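Local structure of RNase NGR3 (Nicotiana glutinosa, 1VD3) at residues A[133-136]-A[141-144]; A[150-153]-A[157-160]; A[71-76]-A[92-97]. The protein probably cleaves single-stranded RNA as a plant endoribonuclease of the RNase T2 family and binds the nucleotide 2'-UMP. All coordinates share one frame; numbering follows the deposited sequence.

Overall arrangement
From the N terminus, the chain first makes interaction 3, where residues 71-76 at the start of helix 73-79 pack on helix 91-102 and close a connection of 15 residues next to the nucleotide site. Interaction 1 follows, closing the short loop 137-140 between helices 125-131 and 144-155. Interaction 2 then folds the exit of helix 144-155 back on its last turns before strand 160-165. The three neither nest nor cross. Interactions 1 and 2, centres 14 Å apart, touch through I134 CD1 and A150 CB at 4.2 Å, whereas interaction 3 lies on the opposite side of the chain's centre, about 30 and 27 Å from them between centres.

Interaction 1: A[133-136]-A[141-144]; sequences EITP and HYTL
The phenol oxygen of Y142 donates a short hydrogen bond to the backbone carbonyl of T135, with OH 2.6 Å from O. It fastens the loop between helices 125-131 and 144-155, just after a Schellman motif has ended the first helix. In that motif E133 is the C-prime residue, with positive phi. The donor lies in the carbonyl plane on a lone pair of T135 O, the C=O...O angle being 129°. T135 N also comes close, 3.0 Å from Y142 OH, so the hydroxyl sits against the backbone of a single residue.

The ring behind the hydroxyl is flanked by two residues. I134 lays its CG2 methyl over the centre of one face, 3.7 Å from the ring centroid and 6° off the normal, a CH-pi contact made by the branch that stands anti to the backbone N (chi1 -60° for CG1). H141 CD2, from the same segment as the tyrosine, lies over the rim of the opposite face. The methyl on one face and the bond at the hydroxyl together limit how the ring can turn. On the backbone, H141 and Y142 both face I203 in a classic beta bulge, and T143 is the N-cap of helix 144-155. I147 of this helix and F205 of strand 202-205 pack against both I134 and Y142. Beside the methyl contact, I134 CA approaches the ring at Y142 CE2, 3.7 Å away.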
ATOM      1  N   GLU A 133     -17.646  -6.144 -10.279  1.00 27.62           N
ATOM      2  CA  GLU A 133     -17.335  -6.319 -11.699  1.00 30.94           C
ATOM      3  C   GLU A 133     -16.197  -5.446 -12.213  1.00 29.74           C
ATOM      4  O   GLU A 133     -16.107  -5.168 -13.408  1.00 27.18           O
ATOM      5  CB  GLU A 133     -18.580  -6.078 -12.557  1.00 35.84           C
ATOM      6  CG  GLU A 133     -19.688  -7.094 -12.349  1.00 41.13           C
ATOM      7  CD  GLU A 133     -20.702  -7.079 -13.477  1.00 44.32           C
ATOM      8  OE1 GLU A 133     -21.309  -6.014 -13.722  1.00 47.76           O
ATOM      9  OE2 GLU A 133     -20.887  -8.133 -14.122  1.00 46.76           O
ATOM     10  N   ILE A 134     -15.325  -5.017 -11.309  1.00 28.31           N
ATOM     11  CA  ILE A 134     -14.191  -4.190 -11.690  1.00 25.39           C
ATOM     12  C   ILE A 134     -12.964  -5.092 -11.752  1.00 25.21           C
ATOM     13  O   ILE A 134     -12.442  -5.519 -10.723  1.00 24.41           O
ATOM     14  CB  ILE A 134     -13.967  -3.058 -10.665  1.00 23.83           C
ATOM     15  CG1 ILE A 134     -15.220  -2.183 -10.592  1.00 21.01           C
ATOM     16  CG2 ILE A 134     -12.755  -2.228 -11.058  1.00 22.65           C
ATOM     17  CD1 ILE A 134     -15.151  -1.089  -9.555  1.00 20.09           C
ATOM     18  N   THR A 135     -12.525  -5.389 -12.969  1.00 23.92           N
ATOM     19  CA  THR A 135     -11.377  -6.252 -13.187  1.00 24.39           C
ATOM     20  C   THR A 135     -10.344  -5.580 -14.084  1.00 23.60           C
ATOM     21  O   THR A 135     -10.674  -4.697 -14.882  1.00 22.10           O
ATOM     22  CB  THR A 135     -11.819  -7.587 -13.826  1.00 26.56           C
ATOM     23  OG1 THR A 135     -12.507  -7.325 -15.053  1.00 28.07           O
ATOM     24  CG2 THR A 135     -12.755  -8.341 -12.888  1.00 26.59           C
ATOM     25  N   PRO A 136      -9.072  -5.989 -13.962  1.00 22.27           N
ATOM     26  CA  PRO A 136      -7.982  -5.426 -14.760  1.00 21.98           C
ATOM     27  C   PRO A 136      -8.189  -5.502 -16.273  1.00 26.02           C
ATOM     28  O   PRO A 136      -8.590  -6.535 -16.807  1.00 25.68           O
ATOM     29  CB  PRO A 136      -6.774  -6.236 -14.308  1.00 21.64           C
ATOM     30  CG  PRO A 136      -7.096  -6.549 -12.892  1.00 19.32           C
ATOM     31  CD  PRO A 136      -8.548  -6.945 -12.973  1.00 21.99           C
ATOM     32  N   HIS A 141     -11.394   2.601 -18.378  1.00 26.20           N
ATOM     33  CA  HIS A 141     -12.703   1.969 -18.467  1.00 26.02           C
ATOM     34  C   HIS A 141     -13.601   2.110 -17.240  1.00 27.04           C
ATOM     35  O   HIS A 141     -14.818   1.951 -17.345  1.00 26.02           O
ATOM     36  CB  HIS A 141     -12.497   0.478 -18.770  1.00 29.63           C
ATOM     37  CG  HIS A 141     -13.761  -0.275 -19.050  1.00 32.56           C
ATOM     38  ND1 HIS A 141     -14.420  -0.201 -20.258  1.00 32.84           N
ATOM     39  CD2 HIS A 141     -14.482  -1.123 -18.278  1.00 32.11           C
ATOM     40  CE1 HIS A 141     -15.492  -0.973 -20.221  1.00 32.29           C
ATOM     41  NE2 HIS A 141     -15.552  -1.544 -19.031  1.00 35.36           N
ATOM     42  N   TYR A 142     -13.017   2.418 -16.085  1.00 21.16           N
ATOM     43  CA  TYR A 142     -13.807   2.516 -14.863  1.00 22.87           C
ATOM     44  C   TYR A 142     -13.943   3.893 -14.239  1.00 21.55           C
ATOM     45  O   TYR A 142     -12.994   4.669 -14.194  1.00 23.35           O
ATOM     46  CB  TYR A 142     -13.249   1.573 -13.793  1.00 22.95           C
ATOM     47  CG  TYR A 142     -13.180   0.126 -14.217  1.00 24.59           C
ATOM     48  CD1 TYR A 142     -11.977  -0.440 -14.636  1.00 23.59           C
ATOM     49  CD2 TYR A 142     -14.324  -0.672 -14.215  1.00 26.06           C
ATOM     50  CE1 TYR A 142     -11.912  -1.772 -15.044  1.00 25.20           C
ATOM     51  CE2 TYR A 142     -14.273  -2.001 -14.621  1.00 26.16           C
ATOM     52  CZ  TYR A 142     -13.066  -2.544 -15.034  1.00 26.29           C
ATOM     53  OH  TYR A 142     -13.021  -3.852 -15.443  1.00 25.09           O
ATOM     54  N   THR A 143     -15.140   4.184 -13.745  1.00 20.40           N
ATOM     55  CA  THR A 143     -15.372   5.455 -13.083  1.00 21.55           C
ATOM     56  C   THR A 143     -14.650   5.356 -11.748  1.00 19.75           C
ATOM     57  O   THR A 143     -14.555   4.276 -11.165  1.00 21.48           O
ATOM     58  CB  THR A 143     -16.869   5.695 -12.807  1.00 22.86           C
ATOM     59  OG1 THR A 143     -17.337   4.735 -11.852  1.00 22.44           O
ATOM     60  CG2 THR A 143     -17.674   5.573 -14.092  1.00 22.20           C
ATOM     61  N   LEU A 144     -14.130   6.476 -11.269  1.00 20.10           N
ATOM     62  CA  LEU A 144     -13.441   6.483  -9.990  1.00 19.55           C
ATOM     63  C   LEU A 144     -14.437   6.149  -8.882  1.00 21.27           C
ATOM     64  O   LEU A 144     -14.100   5.479  -7.906  1.00 17.35           O
ATOM     65  CB  LEU A 144     -12.825   7.862  -9.741  1.00 18.99           C
ATOM     66  CG  LEU A 144     -12.217   8.096  -8.360  1.00 17.28           C
ATOM     67  CD1 LEU A 144     -11.039   7.153  -8.139  1.00 20.38           C
ATOM     68  CD2 LEU A 144     -11.774   9.552  -8.253  1.00 19.68           C
TER

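Interaction 2: A[150-153]-A[157-160]; sequences AIEE and HSPY
The C-terminal end of helix 144-155 is covered by the chain that leaves it, as residues 157-160 run back past I151 and E152 on their way into strand 160-165. The central apolar contact is between I151 and the ring of P159, whose CG lies 3.6 Å from I151 CG2. The two side chains meet at a slant, and CB and CD1 of I151 also lean on the same proline carbon. The isoleucine CG2, anti to the backbone N (chi1 -67° for CG1), lies against CG and CB of P159.

This is the seam between a helix and the central antiparallel sheet of the RNase T2 fold: V176 of strand 171-181 touches both I151 and P159, while L178 of that strand adds to the proline side and L125 and L129 of helix 125-131 pack on I151. Y160 then begins strand 160-165, pairing its backbone with Y177.

Nearer the surface, E152 takes over. Its CG is anti to the backbone N (chi1 -177°) and the chain runs on extended, which carries the carboxylate along the backbone of H157 and S158. There OE2 comes to 3.1 Å from S158 CB, a contact with carbon; S158 OG stays farther off, 3.8 Å from OE2. Backbone meets backbone at E152 CA, whose hydrogen points at H157 O over 3.3 Å, with 160° at the hydrogen. H157 O is buried here with no hydrogen-bond partner in the model, so this weak CA-H...O contact is probably part of what it has in place of one. The H157 side chain sets off away from the helix, and ND1 of its ring is hydrogen-bonded to D189 OD1.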
ATOM      1  N   ALA A 150     -16.887   0.356  -4.282  1.00 21.23           N
ATOM      2  CA  ALA A 150     -16.676  -1.083  -4.201  1.00 22.50           C
ATOM      3  C   ALA A 150     -15.757  -1.425  -3.032  1.00 24.16           C
ATOM      4  O   ALA A 150     -15.992  -2.391  -2.302  1.00 23.10           O
ATOM      5  CB  ALA A 150     -16.082  -1.598  -5.501  1.00 20.41           C
ATOM      6  N   ILE A 151     -14.702  -0.639  -2.861  1.00 21.40           N
ATOM      7  CA  ILE A 151     -13.767  -0.869  -1.766  1.00 21.52           C
ATOM      8  C   ILE A 151     -14.457  -0.518  -0.451  1.00 22.28           C
ATOM      9  O   ILE A 151     -14.341  -1.237   0.543  1.00 22.64           O
ATOM     10  CB  ILE A 151     -12.494   0.001  -1.925  1.00 18.75           C
ATOM     11  CG1 ILE A 151     -11.707  -0.462  -3.155  1.00 19.08           C
ATOM     12  CG2 ILE A 151     -11.639  -0.084  -0.663  1.00 20.21           C
ATOM     13  CD1 ILE A 151     -10.518   0.394  -3.504  1.00 21.10           C
ATOM     14  N   GLU A 152     -15.186   0.590  -0.462  1.00 22.69           N
ATOM     15  CA  GLU A 152     -15.895   1.059   0.716  1.00 28.23           C
ATOM     16  C   GLU A 152     -16.877   0.016   1.243  1.00 31.72           C
ATOM     17  O   GLU A 152     -16.970  -0.200   2.448  1.00 30.92           O
ATOM     18  CB  GLU A 152     -16.621   2.366   0.388  1.00 30.76           C
ATOM     19  CG  GLU A 152     -17.343   3.004   1.552  1.00 36.51           C
ATOM     20  CD  GLU A 152     -17.799   4.415   1.232  1.00 41.67           C
ATOM     21  OE1 GLU A 152     -18.430   4.612   0.171  1.00 42.82           O
ATOM     22  OE2 GLU A 152     -17.530   5.326   2.041  1.00 45.63           O
ATOM     23  N   GLU A 153     -17.603  -0.644   0.346  1.00 34.73           N
ATOM     24  CA  GLU A 153     -18.559  -1.652   0.788  1.00 39.99           C
ATOM     25  C   GLU A 153     -17.855  -2.844   1.426  1.00 39.53           C
ATOM     26  O   GLU A 153     -18.326  -3.386   2.426  1.00 42.53           O
ATOM     27  CB  GLU A 153     -19.421  -2.151  -0.376  1.00 40.96           C
ATOM     28  CG  GLU A 153     -20.500  -3.127   0.083  1.00 50.08           C
ATOM     29  CD  GLU A 153     -21.335  -3.682  -1.052  1.00 53.14           C
ATOM     30  OE1 GLU A 153     -20.786  -4.422  -1.898  1.00 55.68           O
ATOM     31  OE2 GLU A 153     -22.545  -3.378  -1.096  1.00 56.97           O
ATOM     32  N   HIS A 157     -15.224   1.399   5.081  1.00 24.90           N
ATOM     33  CA  HIS A 157     -14.679   2.750   5.195  1.00 22.49           C
ATOM     34  C   HIS A 157     -14.237   3.187   3.809  1.00 20.78           C
ATOM     35  O   HIS A 157     -13.829   2.362   2.994  1.00 21.81           O
ATOM     36  CB  HIS A 157     -13.484   2.759   6.149  1.00 22.68           C
ATOM     37  CG  HIS A 157     -13.802   2.233   7.514  1.00 24.03           C
ATOM     38  ND1 HIS A 157     -14.451   2.986   8.469  1.00 23.41           N
ATOM     39  CD2 HIS A 157     -13.609   1.011   8.063  1.00 22.86           C
ATOM     40  CE1 HIS A 157     -14.647   2.247   9.548  1.00 25.70           C
ATOM     41  NE2 HIS A 157     -14.148   1.045   9.326  1.00 20.85           N
ATOM     42  N   SER A 158     -14.320   4.483   3.534  1.00 20.10           N
ATOM     43  CA  SER A 158     -13.929   4.983   2.226  1.00 22.60           C
ATOM     44  C   SER A 158     -12.418   5.130   2.066  1.00 21.24           C
ATOM     45  O   SER A 158     -11.730   5.682   2.930  1.00 20.47           O
ATOM     46  CB  SER A 158     -14.617   6.322   1.939  1.00 24.82           C
ATOM     47  OG  SER A 158     -14.343   7.268   2.953  1.00 35.57           O
ATOM     48  N   PRO A 159     -11.881   4.616   0.953  1.00 20.28           N
ATOM     49  CA  PRO A 159     -10.444   4.703   0.693  1.00 18.86           C
ATOM     50  C   PRO A 159     -10.129   6.004  -0.033  1.00 18.58           C
ATOM     51  O   PRO A 159     -11.034   6.699  -0.502  1.00 19.17           O
ATOM     52  CB  PRO A 159     -10.197   3.504  -0.207  1.00 20.44           C
ATOM     53  CG  PRO A 159     -11.427   3.509  -1.059  1.00 18.11           C
ATOM     54  CD  PRO A 159     -12.531   3.728  -0.031  1.00 18.81           C
ATOM     55  N   TYR A 160      -8.846   6.333  -0.099  1.00 16.00           N
ATOM     56  CA  TYR A 160      -8.385   7.508  -0.827  1.00 14.57           C
ATOM     57  C   TYR A 160      -7.595   6.886  -1.970  1.00 16.31           C
ATOM     58  O   TYR A 160      -6.741   6.030  -1.736  1.00 17.27           O
ATOM     59  CB  TYR A 160      -7.455   8.363   0.029  1.00 17.10           C
ATOM     60  CG  TYR A 160      -6.673   9.380  -0.775  1.00 14.87           C
ATOM     61  CD1 TYR A 160      -7.258  10.574  -1.196  1.00 16.07           C
ATOM     62  CD2 TYR A 160      -5.347   9.136  -1.132  1.00 16.82           C
ATOM     63  CE1 TYR A 160      -6.535  11.503  -1.952  1.00 20.08           C
ATOM     64  CE2 TYR A 160      -4.620  10.050  -1.885  1.00 14.00           C
ATOM     65  CZ  TYR A 160      -5.217  11.231  -2.289  1.00 19.51           C
ATOM     66  OH  TYR A 160      -4.486  12.136  -3.013  1.00 21.22           O
TER

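Interaction 3: A[71-76]-A[92-97]; sequences DLISTM and RFWSHE. With U2P (phosphoric acid mono-[2-(2,4-dioxo-3,4-dihydro-2H-pyrimidin-1-yl)-4-hydroxy-5-hydroxymethyl-tetrahydro-furan-3-yl] ester), chain B.
I73 is the first residue of 71-76 to reach helix 91-102, and it meets the six-membered ring of W94: I73 CD1 lies 4.0 Å from W94 CZ3, approaching obliquely. Its CG2, anti to the backbone N (chi1 -56° for CG1), comes equally near the same ring carbon, so both branches rest on one corner of the indole. One turn further on, M76 carries most of the contact. Its chain is extended at chi2 and then bends at chi3 (58°), which swings the terminal methyl over the indole. M76 CE stands 3.4 Å from the centroid of the W94 five-membered ring and 13° off its normal, a CH-pi contact over the face. The sulfur follows at greater range, with M76 SD 4.9 Å from the centroid of the six-membered ring, an oblique Met-aromatic contact. Nearer the backbone, M76 CB rests 3.5 Å from W94 CZ2, so the thioether chain arches over the indole from its benzene end to the pyrrole ring.

W94 is also held by a hydrogen bond from NE1 to W80 O, an edge-to-face meeting with the W80 ring, and packing against F113 of helix 109-123. Beyond W94, the same helix supplies H96 and E97 to the nucleotide pocket. At the imidazole edge, H96 NE2 approaches U2P O1P at 2.4 Å, a doubtful value too short to trust. E97 OE1 lies 2.6 Å from U2P O3P and E97 OE2 accepts from W46 NE1. H43, K100 and H101 hydrogen-bond U2P, and H43, E97 and H101 are predicted active-site residues, a His/Glu/His set as in RNase T2 enzymes.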
ATOM      1  N   ASP A  71      10.033 -16.325   9.169  1.00 21.43           N
ATOM      2  CA  ASP A  71       8.950 -17.132   8.621  1.00 20.79           C
ATOM      3  C   ASP A  71       7.906 -16.355   7.822  1.00 19.71           C
ATOM      4  O   ASP A  71       7.032 -16.951   7.195  1.00 19.77           O
ATOM      5  CB  ASP A  71       8.271 -17.906   9.755  1.00 23.81           C
ATOM      6  CG  ASP A  71       7.676 -16.993  10.809  1.00 23.40           C
ATOM      7  OD1 ASP A  71       8.329 -15.991  11.174  1.00 23.99           O
ATOM      8  OD2 ASP A  71       6.561 -17.287  11.281  1.00 23.24           O
ATOM      9  N   LEU A  72       8.001 -15.029   7.843  1.00 20.16           N
ATOM     10  CA  LEU A  72       7.062 -14.184   7.112  1.00 18.20           C
ATOM     11  C   LEU A  72       7.668 -13.690   5.794  1.00 18.07           C
ATOM     12  O   LEU A  72       6.952 -13.186   4.925  1.00 17.90           O
ATOM     13  CB  LEU A  72       6.674 -12.971   7.969  1.00 17.73           C
ATOM     14  CG  LEU A  72       6.050 -13.250   9.342  1.00 18.35           C
ATOM     15  CD1 LEU A  72       5.726 -11.930  10.023  1.00 18.21           C
ATOM     16  CD2 LEU A  72       4.791 -14.092   9.188  1.00 18.26           C
ATOM     17  N   ILE A  73       8.982 -13.846   5.649  1.00 17.31           N
ATOM     18  CA  ILE A  73       9.686 -13.385   4.452  1.00 19.36           C
ATOM     19  C   ILE A  73       9.130 -13.899   3.126  1.00 19.43           C
ATOM     20  O   ILE A  73       8.950 -13.123   2.191  1.00 16.85           O
ATOM     21  CB  ILE A  73      11.191 -13.753   4.502  1.00 22.96           C
ATOM     22  CG1 ILE A  73      11.837 -13.196   5.774  1.00 27.24           C
ATOM     23  CG2 ILE A  73      11.901 -13.188   3.273  1.00 22.62           C
ATOM     24  CD1 ILE A  73      11.953 -11.693   5.808  1.00 28.61           C
ATOM     25  N   SER A  74       8.869 -15.200   3.027  1.00 21.33           N
ATOM     26  CA  SER A  74       8.355 -15.741   1.771  1.00 22.68           C
ATOM     27  C   SER A  74       7.024 -15.098   1.390  1.00 23.39           C
ATOM     28  O   SER A  74       6.752 -14.890   0.208  1.00 23.57           O
ATOM     29  CB  SER A  74       8.198 -17.264   1.853  1.00 24.37           C
ATOM     30  OG  SER A  74       7.190 -17.633   2.771  1.00 28.19           O
ATOM     31  N   THR A  75       6.200 -14.780   2.387  1.00 19.17           N
ATOM     32  CA  THR A  75       4.906 -14.152   2.129  1.00 21.02           C
ATOM     33  C   THR A  75       5.118 -12.695   1.746  1.00 19.37           C
ATOM     34  O   THR A  75       4.484 -12.183   0.829  1.00 20.04           O
ATOM     35  CB  THR A  75       3.993 -14.195   3.371  1.00 20.86           C
ATOM     36  OG1 THR A  75       3.800 -15.554   3.776  1.00 27.30           O
ATOM     37  CG2 THR A  75       2.633 -13.575   3.057  1.00 22.14           C
ATOM     38  N   MET A  76       6.025 -12.038   2.460  1.00 18.47           N
ATOM     39  CA  MET A  76       6.333 -10.640   2.207  1.00 19.37           C
ATOM     40  C   MET A  76       6.941 -10.438   0.824  1.00 18.01           C
ATOM     41  O   MET A  76       6.709  -9.413   0.182  1.00 16.33           O
ATOM     42  CB  MET A  76       7.270 -10.121   3.292  1.00 18.98           C
ATOM     43  CG  MET A  76       6.567  -9.926   4.627  1.00 22.21           C
ATOM     44  SD  MET A  76       7.689  -9.555   5.968  1.00 21.71           S
ATOM     45  CE  MET A  76       8.487  -8.068   5.324  1.00 26.20           C
ATOM     46  N   ARG A  92      15.777  -4.418   1.663  1.00 25.99           N
ATOM     47  CA  ARG A  92      16.137  -3.007   1.752  1.00 27.86           C
ATOM     48  C   ARG A  92      14.880  -2.171   1.946  1.00 25.47           C
ATOM     49  O   ARG A  92      14.833  -1.280   2.796  1.00 22.56           O
ATOM     50  CB  ARG A  92      16.854  -2.537   0.479  1.00 31.45           C
ATOM     51  CG  ARG A  92      17.082  -1.027   0.446  1.00 40.47           C
ATOM     52  CD  ARG A  92      17.644  -0.527  -0.882  1.00 47.04           C
ATOM     53  NE  ARG A  92      19.047  -0.886  -1.076  1.00 52.68           N
ATOM     54  CZ  ARG A  92      19.786  -0.471  -2.103  1.00 56.63           C
ATOM     55  NH1 ARG A  92      19.256   0.316  -3.030  1.00 56.64           N
ATOM     56  NH2 ARG A  92      21.056  -0.846  -2.206  1.00 58.17           N
ATOM     57  N   PHE A  93      13.866  -2.464   1.140  1.00 19.85           N
ATOM     58  CA  PHE A  93      12.598  -1.750   1.200  1.00 19.92           C
ATOM     59  C   PHE A  93      11.920  -1.954   2.556  1.00 17.85           C
ATOM     60  O   PHE A  93      11.406  -1.004   3.149  1.00 15.75           O
ATOM     61  CB  PHE A  93      11.695  -2.228   0.061  1.00 17.96           C
ATOM     62  CG  PHE A  93      10.375  -1.511  -0.022  1.00 21.38           C
ATOM     63  CD1 PHE A  93      10.279  -0.151   0.264  1.00 19.65           C
ATOM     64  CD2 PHE A  93       9.233  -2.190  -0.435  1.00 19.96           C
ATOM     65  CE1 PHE A  93       9.060   0.522   0.138  1.00 18.96           C
ATOM     66  CE2 PHE A  93       8.012  -1.528  -0.564  1.00 21.87           C
ATOM     67  CZ  PHE A  93       7.927  -0.167  -0.277  1.00 19.91           C
ATOM     68  N   TRP A  94      11.931  -3.185   3.052  1.00 17.53           N
ATOM     69  CA  TRP A  94      11.317  -3.472   4.346  1.00 19.59           C
ATOM     70  C   TRP A  94      12.101  -2.794   5.455  1.00 18.88           C
ATOM     71  O   TRP A  94      11.527  -2.322   6.438  1.00 16.69           O
ATOM     72  CB  TRP A  94      11.260  -4.980   4.605  1.00 17.14           C
ATOM     73  CG  TRP A  94      10.494  -5.723   3.559  1.00 18.13           C
ATOM     74  CD1 TRP A  94       9.386  -5.286   2.888  1.00 16.08           C
ATOM     75  CD2 TRP A  94      10.774  -7.034   3.057  1.00 18.88           C
ATOM     76  NE1 TRP A  94       8.965  -6.237   1.996  1.00 16.71           N
ATOM     77  CE2 TRP A  94       9.798  -7.322   2.078  1.00 18.69           C
ATOM     78  CE3 TRP A  94      11.756  -7.995   3.340  1.00 22.40           C
ATOM     79  CZ2 TRP A  94       9.775  -8.530   1.375  1.00 19.60           C
ATOM     80  CZ3 TRP A  94      11.732  -9.196   2.642  1.00 21.29           C
ATOM     81  CH2 TRP A  94      10.747  -9.452   1.671  1.00 21.65           C
ATOM     82  N   SER A  95      13.420  -2.753   5.302  1.00 18.35           N
ATOM     83  CA  SER A  95      14.260  -2.111   6.300  1.00 19.68           C
ATOM     84  C   SER A  95      13.920  -0.628   6.327  1.00 18.94           C
ATOM     85  O   SER A  95      13.758  -0.032   7.392  1.00 17.68           O
ATOM     86  CB  SER A  95      15.735  -2.295   5.952  1.00 21.28           C
ATOM     87  OG  SER A  95      16.550  -1.561   6.844  1.00 27.62           O
ATOM     88  N   HIS A  96      13.812  -0.042   5.138  1.00 16.69           N
ATOM     89  CA  HIS A  96      13.488   1.366   4.990  1.00 16.72           C
ATOM     90  C   HIS A  96      12.150   1.723   5.632  1.00 13.65           C
ATOM     91  O   HIS A  96      12.054   2.703   6.366  1.00 14.22           O
ATOM     92  CB  HIS A  96      13.447   1.740   3.508  1.00 16.81           C
ATOM     93  CG  HIS A  96      12.824   3.075   3.245  1.00 19.34           C
ATOM     94  ND1 HIS A  96      13.424   4.261   3.609  1.00 20.31           N
ATOM     95  CD2 HIS A  96      11.643   3.408   2.673  1.00 18.97           C
ATOM     96  CE1 HIS A  96      12.639   5.270   3.273  1.00 19.59           C
ATOM     97  NE2 HIS A  96      11.552   4.778   2.703  1.00 18.92           N
ATOM     98  N   GLU A  97      11.113   0.943   5.337  1.00 15.01           N
ATOM     99  CA  GLU A  97       9.795   1.206   5.899  1.00 15.04           C
ATOM    100  C   GLU A  97       9.807   1.024   7.415  1.00 15.42           C
ATOM    101  O   GLU A  97       9.176   1.792   8.141  1.00 13.26           O
ATOM    102  CB  GLU A  97       8.747   0.294   5.254  1.00 16.37           C
ATOM    103  CG  GLU A  97       8.464   0.640   3.792  1.00 17.05           C
ATOM    104  CD  GLU A  97       7.850   2.025   3.621  1.00 20.49           C
ATOM    105  OE1 GLU A  97       8.326   2.793   2.756  1.00 19.10           O
ATOM    106  OE2 GLU A  97       6.880   2.344   4.341  1.00 15.79           O
TER
HETATM  107  O5' U2P B 214       5.133  10.073  -2.729  1.00 47.66           O
HETATM  108  C5' U2P B 214       5.441  10.576  -1.406  1.00 37.50           C
HETATM  109  C4' U2P B 214       6.364   9.592  -0.673  1.00 34.84           C
HETATM  110  O4' U2P B 214       6.651  10.117   0.708  1.00 32.96           O
HETATM  111  C1' U2P B 214       6.227   9.226   1.864  1.00 31.77           C
HETATM  112  N1  U2P B 214       5.140   9.774   2.788  1.00 28.14           N
HETATM  113  C6  U2P B 214       4.157  10.481   2.139  1.00 24.92           C
HETATM  114  C5  U2P B 214       2.948  10.860   2.779  1.00 27.00           C
HETATM  115  C4  U2P B 214       2.779  10.512   4.208  1.00 24.74           C
HETATM  116  O4  U2P B 214       1.729  10.711   4.811  1.00 24.13           O
HETATM  117  N3  U2P B 214       3.919   9.924   4.842  1.00 23.63           N
HETATM  118  C2  U2P B 214       5.128   9.553   4.207  1.00 23.96           C
HETATM  119  O2  U2P B 214       6.044   9.091   4.857  1.00 28.27           O
HETATM  120  C2' U2P B 214       6.080   7.883   1.117  1.00 32.50           C
HETATM  121  O2' U2P B 214       7.352   7.182   0.973  1.00 32.98           O
HETATM  122  P   U2P B 214       8.099   6.329   2.064  1.00 21.39           P
HETATM  123  O1P U2P B 214       9.422   5.758   2.083  1.00 27.21           O
HETATM  124  O2P U2P B 214       7.648   6.775   3.418  1.00 29.26           O
HETATM  125  O3P U2P B 214       7.404   5.063   1.914  1.00 25.63           O
HETATM  126  C3' U2P B 214       5.636   8.277  -0.302  1.00 32.12           C
HETATM  127  O3' U2P B 214       6.036   7.197  -1.225  1.00 31.16           O